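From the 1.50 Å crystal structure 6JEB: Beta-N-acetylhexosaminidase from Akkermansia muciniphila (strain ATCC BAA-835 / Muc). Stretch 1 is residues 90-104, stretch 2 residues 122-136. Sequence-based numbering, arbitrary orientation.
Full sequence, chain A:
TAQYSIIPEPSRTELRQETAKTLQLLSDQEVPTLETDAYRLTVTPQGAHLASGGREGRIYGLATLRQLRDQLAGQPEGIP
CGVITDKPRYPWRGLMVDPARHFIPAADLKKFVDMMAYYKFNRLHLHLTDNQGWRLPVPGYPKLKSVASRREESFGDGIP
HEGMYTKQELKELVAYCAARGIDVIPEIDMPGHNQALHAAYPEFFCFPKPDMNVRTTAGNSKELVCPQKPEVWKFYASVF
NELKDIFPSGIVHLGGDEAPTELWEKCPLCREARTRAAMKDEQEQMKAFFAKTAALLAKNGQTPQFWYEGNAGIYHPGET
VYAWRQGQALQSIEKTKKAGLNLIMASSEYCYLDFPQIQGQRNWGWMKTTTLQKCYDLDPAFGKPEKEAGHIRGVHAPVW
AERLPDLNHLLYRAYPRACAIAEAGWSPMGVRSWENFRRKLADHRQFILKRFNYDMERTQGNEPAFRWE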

# COMPACT_ATOMS: atom_id res chain seq x y z
N TYR A 90 10.58 -0.79 11.12
CA TYR A 90 9.87 -1.89 10.49
C TYR A 90 10.34 -2.10 9.06
O TYR A 90 10.62 -1.13 8.34
N PRO A 91 10.40 -3.35 8.61
CA PRO A 91 10.88 -3.63 7.24
C PRO A 91 9.83 -3.44 6.17
O PRO A 91 10.20 -3.39 4.99
N TRP A 92 8.55 -3.37 6.51
CA TRP A 92 7.48 -3.20 5.54
C TRP A 92 6.87 -1.82 5.75
O TRP A 92 6.24 -1.57 6.78
N ARG A 93 7.04 -0.92 4.78
CA ARG A 93 6.49 0.43 4.85
C ARG A 93 5.85 0.71 3.50
O ARG A 93 6.55 0.99 2.52
N GLY A 94 4.52 0.62 3.43
CA GLY A 94 3.84 0.54 2.16
C GLY A 94 2.74 1.56 1.96
O GLY A 94 2.14 2.07 2.91
N LEU A 95 2.49 1.85 0.68
CA LEU A 95 1.27 2.51 0.23
C LEU A 95 0.59 1.61 -0.78
O LEU A 95 1.26 0.87 -1.52
N MET A 96 -0.74 1.65 -0.81
CA MET A 96 -1.51 0.92 -1.81
C MET A 96 -2.24 1.93 -2.68
O MET A 96 -2.90 2.84 -2.17
N VAL A 97 -2.13 1.76 -3.99
CA VAL A 97 -2.94 2.51 -4.94
C VAL A 97 -4.03 1.60 -5.48
O VAL A 97 -3.94 0.37 -5.43
N ASP A 98 -5.09 2.23 -6.00
CA ASP A 98 -6.33 1.55 -6.37
C ASP A 98 -6.69 1.89 -7.81
O ASP A 98 -7.70 2.56 -8.08
N PRO A 99 -5.90 1.41 -8.78
CA PRO A 99 -6.27 1.65 -10.18
C PRO A 99 -7.52 0.89 -10.59
O PRO A 99 -8.12 1.25 -11.61
N ALA A 100 -7.93 -0.13 -9.83
CA ALA A 100 -9.20 -0.80 -10.13
C ALA A 100 -10.36 0.18 -10.11
O ALA A 100 -11.22 0.15 -11.00
N ARG A 101 -10.40 1.06 -9.11
CA ARG A 101 -11.50 2.02 -9.02
C ARG A 101 -11.34 3.18 -9.99
O ARG A 101 -12.31 3.59 -10.64
N HIS A 102 -10.13 3.73 -10.11
CA HIS A 102 -9.85 4.74 -11.12
C HIS A 102 -8.45 4.48 -11.65
O HIS A 102 -7.49 4.48 -10.87
N PHE A 103 -8.35 4.25 -12.95
CA PHE A 103 -7.09 3.91 -13.58
C PHE A 103 -6.07 5.02 -13.35
O PHE A 103 -6.41 6.20 -13.43
N ILE A 104 -4.83 4.63 -13.08
CA ILE A 104 -3.74 5.58 -12.88
C ILE A 104 -2.78 5.43 -14.06
O ILE A 104 -2.10 4.41 -14.17
N ASN A 122 8.96 1.55 1.00
CA ASN A 122 9.63 0.50 0.24
C ASN A 122 8.68 -0.54 -0.34
O ASN A 122 9.15 -1.52 -0.93
N ARG A 123 7.37 -0.33 -0.23
CA ARG A 123 6.40 -1.27 -0.79
C ARG A 123 5.30 -0.49 -1.50
O ARG A 123 4.71 0.42 -0.91
N LEU A 124 5.04 -0.84 -2.76
CA LEU A 124 3.93 -0.29 -3.53
C LEU A 124 3.01 -1.44 -3.87
O LEU A 124 3.39 -2.37 -4.59
N HIS A 125 1.80 -1.39 -3.33
CA HIS A 125 0.79 -2.42 -3.50
C HIS A 125 -0.23 -1.92 -4.52
O HIS A 125 -0.73 -0.80 -4.40
N LEU A 126 -0.47 -2.72 -5.57
CA LEU A 126 -1.40 -2.36 -6.64
C LEU A 126 -2.71 -3.13 -6.45
O LEU A 126 -2.75 -4.35 -6.64
N HIS A 127 -3.78 -2.41 -6.13
CA HIS A 127 -5.10 -3.01 -6.05
C HIS A 127 -5.64 -3.03 -7.48
O HIS A 127 -6.26 -2.07 -7.95
N LEU A 128 -5.34 -4.11 -8.20
CA LEU A 128 -5.54 -4.16 -9.65
C LEU A 128 -6.96 -4.54 -10.05
O LEU A 128 -7.33 -4.32 -11.22
N THR A 129 -7.74 -5.15 -9.15
CA THR A 129 -9.02 -5.73 -9.50
C THR A 129 -10.05 -5.41 -8.43
O THR A 129 -9.75 -5.43 -7.24
N ASP A 130 -11.28 -5.11 -8.87
CA ASP A 130 -12.37 -4.91 -7.92
C ASP A 130 -13.70 -4.97 -8.67
O ASP A 130 -13.77 -5.51 -9.79
N ASN A 131 -14.74 -4.40 -8.07
CA ASN A 131 -16.07 -4.44 -8.68
C ASN A 131 -16.17 -3.49 -9.86
O ASN A 131 -16.96 -3.74 -10.78
N GLN A 132 -15.39 -2.40 -9.83
CA GLN A 132 -15.52 -1.28 -10.75
C GLN A 132 -14.54 -1.35 -11.92
O GLN A 132 -14.57 -0.47 -12.79
N GLY A 133 -13.68 -2.36 -11.95
CA GLY A 133 -12.69 -2.46 -13.00
C GLY A 133 -11.65 -3.52 -12.74
O GLY A 133 -11.46 -3.95 -11.59
N TRP A 134 -10.98 -3.94 -13.80
CA TRP A 134 -9.93 -4.96 -13.76
C TRP A 134 -8.81 -4.44 -14.65
O TRP A 134 -9.05 -4.16 -15.83
N ARG A 135 -7.59 -4.31 -14.10
CA ARG A 135 -6.52 -3.59 -14.78
C ARG A 135 -5.34 -4.45 -15.22
O ARG A 135 -4.39 -3.90 -15.82
N LEU A 136 -5.36 -5.77 -14.97
CA LEU A 136 -4.24 -6.64 -15.31
C LEU A 136 -4.56 -7.42 -16.58
O LEU A 136 -5.51 -8.21 -16.57

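Adjacent parallel β-strands are joined by a ladder of backbone hydrogen bonds, but much of the contact can lie at and beyond the ends of the ladder. The beta-N-acetylhexosaminidase from Akkermansia muciniphila illustrates the point. Strands 92-97 and 123-127 run parallel, and the three residues covering most surface, Arg123, Ala100 and Arg135, lie at the start of the pairing and in the loops that follow it.

Arg123 shares a sheet face with Met96 and His125. Its chi1 and chi2 are both m, which lays the aliphatic part over the indole of Trp92 (chi1 t): CG sits 3.7 Å from the centroid of the Trp92 five-membered ring, almost on its normal, in a CH-pi contact, and NE approaches Trp92 CE3 at 3.4 Å. Gly94, paired with Arg123, leaves room here, since a CB at Gly94 would come within 3.0 Å of Trp92 NE1. A water accepts a weak hydrogen bond from Arg123 NH2 (3.1 Å to its O) and donates to Pro91 O (2.9 Å). The same carbonyl, Pro91 O, receives Asn122 ND2 at 2.8 Å, while Asn122 OD1 (chi1 p) accepts from Arg93 N at 3.0 Å, so one amide side chain extends the pairing beyond the strand.

Further along this face, Met96 (chi1 t) places CG 3.3 Å from the centroid of the His125 ring, over its face, with SD 3.9 Å from the same centroid. On the face of Leu95 and Leu124, Val97 CG2 meets Leu126 CD2 at 3.6 Å and Leu124 CD1 at 4.2 Å.

Past the strands, Ala100 fits where the second stretch turns: its CB lies 3.6 Å from Thr129 C and 3.8 Å from Asp130 CB. Ala100 is covered extensively as a whole residue: its CB meets backbone as well as side-chain atoms of the second stretch, while its own backbone also takes part. Arg135, with CB directed toward the first stretch and chi1 and chi2 both m, spans two successive carbonyls, NE donating to Pro99 O (2.8 Å) and NH2 to Ala100 O (2.9 Å). Its CD rests 3.9 Å from Phe103 CD1.

Arg101 completes the loop contact. Its CB points away, yet its end returns: NE donates to Gln132 OE1 at 2.7 Å, and NH2 forms a salt bridge with Asp130 OD1 at 3.1 Å; within its own stretch, Arg101 NH1 forms a salt bridge with Asp98 OD2 at 2.8 Å. His127 NE2 donates to Asp130 OD2 at 2.7 Å, tying this charged cluster to the strand end.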

# COMPACT_ATOMS: atom_id res chain seq x y z
CB TYR A 90 8.37 -1.64 10.44
CG TYR A 90 7.69 -1.74 11.77
CD1 TYR A 90 7.50 -2.98 12.38
CD2 TYR A 90 7.23 -0.60 12.42
CE1 TYR A 90 6.86 -3.08 13.61
CE2 TYR A 90 6.60 -0.69 13.65
CZ TYR A 90 6.42 -1.92 14.24
OH TYR A 90 5.79 -2.00 15.46
CB PRO A 91 11.30 -5.10 7.31
CG PRO A 91 10.45 -5.67 8.42
CD PRO A 91 10.31 -4.57 9.43
CB TRP A 92 6.41 -4.28 5.72
CG TRP A 92 5.36 -4.20 4.64
CD1 TRP A 92 4.39 -3.23 4.49
CD2 TRP A 92 5.19 -5.11 3.54
NE1 TRP A 92 3.64 -3.49 3.37
CE2 TRP A 92 4.11 -4.64 2.77
CE3 TRP A 92 5.85 -6.28 3.15
CZ2 TRP A 92 3.67 -5.30 1.61
CZ3 TRP A 92 5.42 -6.93 2.00
CH2 TRP A 92 4.34 -6.44 1.25
CB ARG A 93 7.58 1.44 5.22
CG ARG A 93 8.31 1.08 6.53
CD ARG A 93 9.48 2.02 6.85
NE ARG A 93 10.36 2.20 5.70
CZ ARG A 93 11.26 1.31 5.28
NH1 ARG A 93 11.45 0.17 5.95
NH2 ARG A 93 11.98 1.57 4.19
CB LEU A 95 1.57 3.87 -0.45
CG LEU A 95 2.19 4.95 0.43
CD1 LEU A 95 2.51 6.19 -0.40
CD2 LEU A 95 1.29 5.30 1.61
CB MET A 96 -2.53 -0.01 -1.16
CG MET A 96 -3.31 -0.85 -2.19
SD MET A 96 -4.95 -1.30 -1.60
CE MET A 96 -5.81 0.24 -1.96
CB VAL A 97 -2.11 3.15 -6.09
CG1 VAL A 97 -1.21 4.24 -5.53
CG2 VAL A 97 -1.32 2.09 -6.85
CB ASP A 98 -7.44 1.96 -5.39
CG ASP A 98 -8.76 1.24 -5.64
OD1 ASP A 98 -8.83 0.30 -6.46
OD2 ASP A 98 -9.73 1.63 -4.96
CB PRO A 99 -5.04 1.17 -10.96
CG PRO A 99 -4.42 0.12 -10.04
CD PRO A 99 -4.63 0.67 -8.65
CB ALA A 100 -9.45 -1.93 -9.13
CB ARG A 101 -11.64 2.53 -7.58
CG ARG A 101 -12.56 1.67 -6.71
CD ARG A 101 -12.15 0.19 -6.70
NE ARG A 101 -13.01 -0.55 -5.79
CZ ARG A 101 -12.82 -0.61 -4.47
NH1 ARG A 101 -11.78 0.00 -3.91
NH2 ARG A 101 -13.67 -1.28 -3.71
CB HIS A 102 -9.96 6.17 -10.58
CG HIS A 102 -11.37 6.69 -10.56
ND1 HIS A 102 -12.13 6.69 -9.41
CD2 HIS A 102 -12.15 7.19 -11.54
CE1 HIS A 102 -13.33 7.19 -9.69
NE2 HIS A 102 -13.37 7.49 -10.98
CB PHE A 103 -7.34 3.73 -15.08
CG PHE A 103 -6.14 3.27 -15.84
CD1 PHE A 103 -5.62 1.99 -15.64
CD2 PHE A 103 -5.53 4.11 -16.76
CE1 PHE A 103 -4.51 1.57 -16.35
CE2 PHE A 103 -4.42 3.69 -17.47
CZ PHE A 103 -3.92 2.41 -17.27
CB ILE A 104 -3.01 5.36 -11.55
CG1 ILE A 104 -3.99 5.25 -10.38
CG2 ILE A 104 -1.99 6.49 -11.33
CD1 ILE A 104 -3.33 4.74 -9.09
CB ASN A 122 10.75 -0.17 1.05
CG ASN A 122 10.23 -0.90 2.28
OD1 ASN A 122 9.05 -0.82 2.60
ND2 ASN A 122 11.12 -1.61 2.97
CB ARG A 123 5.76 -2.14 0.31
CG ARG A 123 6.76 -2.98 1.10
CD ARG A 123 7.33 -4.12 0.27
NE ARG A 123 8.23 -4.98 1.05
CZ ARG A 123 9.55 -4.79 1.15
NH1 ARG A 123 10.13 -3.78 0.53
NH2 ARG A 123 10.27 -5.63 1.88
CB LEU A 124 4.40 0.41 -4.81
CG LEU A 124 3.25 0.92 -5.70
CD1 LEU A 124 2.47 2.03 -5.01
CD2 LEU A 124 3.77 1.38 -7.06
CB HIS A 125 0.21 -2.68 -2.10
CG HIS A 125 -1.09 -3.42 -2.03
ND1 HIS A 125 -1.80 -3.49 -0.85
CD2 HIS A 125 -1.81 -4.10 -2.95
CE1 HIS A 125 -2.91 -4.18 -1.05
NE2 HIS A 125 -2.94 -4.56 -2.31
CB LEU A 126 -0.81 -2.71 -8.01
CG LEU A 126 0.57 -2.16 -8.34
CD1 LEU A 126 1.02 -2.66 -9.72
CD2 LEU A 126 0.58 -0.64 -8.27
CB HIS A 127 -6.00 -2.23 -5.11
CG HIS A 127 -7.28 -2.92 -4.78
ND1 HIS A 127 -7.37 -3.93 -3.85
CD2 HIS A 127 -8.54 -2.75 -5.27
CE1 HIS A 127 -8.62 -4.36 -3.78
NE2 HIS A 127 -9.35 -3.65 -4.63
CB LEU A 128 -4.57 -5.16 -10.27
CG LEU A 128 -3.09 -4.75 -10.27
CD1 LEU A 128 -2.19 -5.96 -10.49
CD2 LEU A 128 -2.82 -3.69 -11.34
CB THR A 129 -8.93 -7.26 -9.68
OG1 THR A 129 -8.77 -7.89 -8.40
CG2 THR A 129 -7.75 -7.66 -10.56
CB ASP A 130 -12.18 -3.61 -7.12
CG ASP A 130 -12.78 -3.71 -5.73
OD1 ASP A 130 -14.02 -3.68 -5.61
OD2 ASP A 130 -12.00 -3.87 -4.75
CB ASN A 131 -17.11 -4.05 -7.64
CG ASN A 131 -17.24 -5.05 -6.52
OD1 ASN A 131 -17.25 -6.27 -6.76
ND2 ASN A 131 -17.34 -4.56 -5.29
CB GLN A 132 -15.32 0.05 -10.00
CG GLN A 132 -16.39 0.35 -8.94
CD GLN A 132 -16.18 -0.40 -7.63
OE1 GLN A 132 -15.16 -1.05 -7.42
NE2 GLN A 132 -17.17 -0.33 -6.74
CB TRP A 134 -10.48 -6.29 -14.31
CG TRP A 134 -9.47 -7.39 -14.33
CD1 TRP A 134 -8.36 -7.48 -15.13
CD2 TRP A 134 -9.43 -8.54 -13.47
NE1 TRP A 134 -7.64 -8.61 -14.83
CE2 TRP A 134 -8.29 -9.29 -13.82
CE3 TRP A 134 -10.27 -9.03 -12.46
CZ2 TRP A 134 -7.94 -10.48 -13.18
CZ3 TRP A 134 -9.92 -10.22 -11.82
CH2 TRP A 134 -8.77 -10.93 -12.19
CB ARG A 135 -6.00 -2.44 -13.89
CG ARG A 135 -7.09 -1.54 -13.34
CD ARG A 135 -7.95 -0.90 -14.45
NE ARG A 135 -9.01 -0.12 -13.85
CZ ARG A 135 -10.16 0.18 -14.45
NH1 ARG A 135 -10.39 -0.18 -15.71
NH2 ARG A 135 -11.09 0.86 -13.78
CB LEU A 136 -3.98 -7.63 -14.17
CG LEU A 136 -2.87 -8.63 -14.49
CD1 LEU A 136 -1.47 -8.02 -14.25
CD2 LEU A 136 -3.04 -9.92 -13.69
O HOH W 1 12.51 -4.80 3.84